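Local coordinates for putative thioesterase (Syntrophus aciditrophicus SB, PDB 3HDU), which probably hydrolyses thioesters, as a hotdog-fold member of the PaaI-like branch of the thioesterase superfamily, at the interface of chains A and B. Sequence-based numbering; all coordinates share one arbitrary frame. Chains: chain A/B, putative thioesterase.

The interface of chains A and B. Residues chain A 19-20, 24, 72, 98; chain B 56-57, 60.
B:Ile57 pushes its side chain from the loop before helix 58-85 of chain B into an apolar pocket of chain A lined by A:Ile19, A:Phe20, A:Met72 and A:Ile98. Its CD1 methyl lies over one face of the A:Phe20 ring, 3.9 Å from the centroid and shifted toward the rim, a CH-pi contact. The same methyl meets the selenomethionine methyl CE of A:Met72 at 3.5 Å, while A:Ile24 adds a marginal contact through its own CD1. The other branch, CG2 of B:Ile57, touches CG2 of A:Ile19 at 3.7 Å and CD1 of A:Ile98, also at 3.7 Å. CG1, set between backbone N and carbonyl carbon (chi1 56°), carries CD1 out in an extended chain (chi2 174°) to the ring and the A:Met72 methyl; CG2 turns toward A:Ile98, and CG2 of A:Ile19 packs against both branches. The selenium of B:Met60, also a selenomethionine, packs 3.8 Å from CZ of A:Phe20, its chain crossing that side chain nearly at a right angle. Replacing A:Phe20 by an alanine would probably leave B:Ile57 CD1 without the aromatic face it rests on and open a gap beside the B:Met60 selenium. Next to B:Ile57 along the loop, the CB methyl of B:Ala56 packs 3.9 Å from CD1 of A:Ile19. The pocket wall is built from helix 7-22, the long helix 58-85 and the 3-10 helix 98-100, whose backbones position the side chains. With its twin across the two-fold axis, this hydrophobic plug-and-socket contact joins two hotdog subunits and probably helps stabilise the dimer typical of the family.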
loop_
_atom_site.group_PDB
_atom_site.type_symbol
_atom_site.label_atom_id
_atom_site.label_comp_id
_atom_site.label_asym_id
_atom_site.label_seq_id
_atom_site.Cartn_x
_atom_site.Cartn_y
_atom_site.Cartn_z
ATOM N N ILE A 19 6.015 19.719 -27.006
ATOM C CA ILE A 19 6.370 18.344 -26.613
ATOM C C ILE A 19 5.146 17.444 -26.392
ATOM O O ILE A 19 5.116 16.322 -26.901
ATOM C CB ILE A 19 7.292 18.332 -25.343
ATOM C CG1 ILE A 19 8.652 18.977 -25.657
ATOM C CG2 ILE A 19 7.534 16.903 -24.830
ATOM C CD1 ILE A 19 9.520 19.199 -24.439
ATOM N N PHE A 20 4.146 17.951 -25.670
ATOM C CA PHE A 20 2.927 17.184 -25.331
ATOM C C PHE A 20 1.793 17.176 -26.378
ATOM O O PHE A 20 1.181 16.122 -26.596
ATOM C CB PHE A 20 2.390 17.623 -23.954
ATOM C CG PHE A 20 3.235 17.147 -22.798
ATOM C CD1 PHE A 20 4.355 17.873 -22.377
ATOM C CD2 PHE A 20 2.924 15.956 -22.137
ATOM C CE1 PHE A 20 5.148 17.428 -21.306
ATOM C CE2 PHE A 20 3.709 15.499 -21.064
ATOM C CZ PHE A 20 4.825 16.238 -20.649
ATOM N N ILE A 24 4.062 14.146 -29.610
ATOM C CA ILE A 24 3.679 12.766 -29.227
ATOM C C ILE A 24 3.049 12.069 -30.452
ATOM O O ILE A 24 2.116 12.625 -31.032
ATOM C CB ILE A 24 2.656 12.729 -28.054
ATOM C CG1 ILE A 24 3.260 13.332 -26.784
ATOM C CG2 ILE A 24 2.197 11.293 -27.755
ATOM C CD1 ILE A 24 2.323 13.298 -25.579
HETATM N N MSE A 72 1.020 10.398 -17.857
HETATM C CA MSE A 72 1.434 11.578 -18.630
HETATM C C MSE A 72 1.212 12.874 -17.852
HETATM O O MSE A 72 2.083 13.747 -17.861
HETATM C CB MSE A 72 0.697 11.651 -19.976
HETATM C CG MSE A 72 1.106 10.575 -20.978
HETATM SE SE MSE A 72 2.943 10.739 -21.583
HETATM C CE MSE A 72 2.856 12.492 -22.386
ATOM N N ILE A 98 13.686 17.147 -18.852
ATOM C CA ILE A 98 12.423 16.401 -19.066
ATOM C C ILE A 98 12.612 14.991 -19.667
ATOM O O ILE A 98 11.795 14.105 -19.419
ATOM C CB ILE A 98 11.375 17.222 -19.893
ATOM C CG1 ILE A 98 9.944 16.750 -19.590
ATOM C CG2 ILE A 98 11.690 17.185 -21.392
ATOM C CD1 ILE A 98 8.862 17.610 -20.226
ATOM N N ALA B 56 11.478 13.914 -26.892
ATOM C CA ALA B 56 11.873 14.578 -25.637
ATOM C C ALA B 56 11.358 13.927 -24.353
ATOM O O ALA B 56 11.957 14.130 -23.305
ATOM C CB ALA B 56 11.464 16.049 -25.661
ATOM N N ILE B 57 10.247 13.186 -24.430
ATOM C CA ILE B 57 9.654 12.479 -23.276
ATOM C C ILE B 57 9.483 10.984 -23.598
ATOM O O ILE B 57 8.459 10.376 -23.287
ATOM C CB ILE B 57 8.328 13.159 -22.788
ATOM C CG1 ILE B 57 7.293 13.283 -23.922
ATOM C CG2 ILE B 57 8.636 14.526 -22.197
ATOM C CD1 ILE B 57 5.943 13.806 -23.475
HETATM N N MSE B 60 9.082 8.732 -20.478
HETATM C CA MSE B 60 7.750 9.002 -19.941
HETATM C C MSE B 60 6.681 8.239 -20.724
HETATM O O MSE B 60 5.856 7.559 -20.118
HETATM C CB MSE B 60 7.483 10.505 -19.989
HETATM C CG MSE B 60 6.289 10.985 -19.219
HETATM SE SE MSE B 60 6.171 12.909 -19.320
HETATM C CE MSE B 60 7.746 13.389 -18.321
#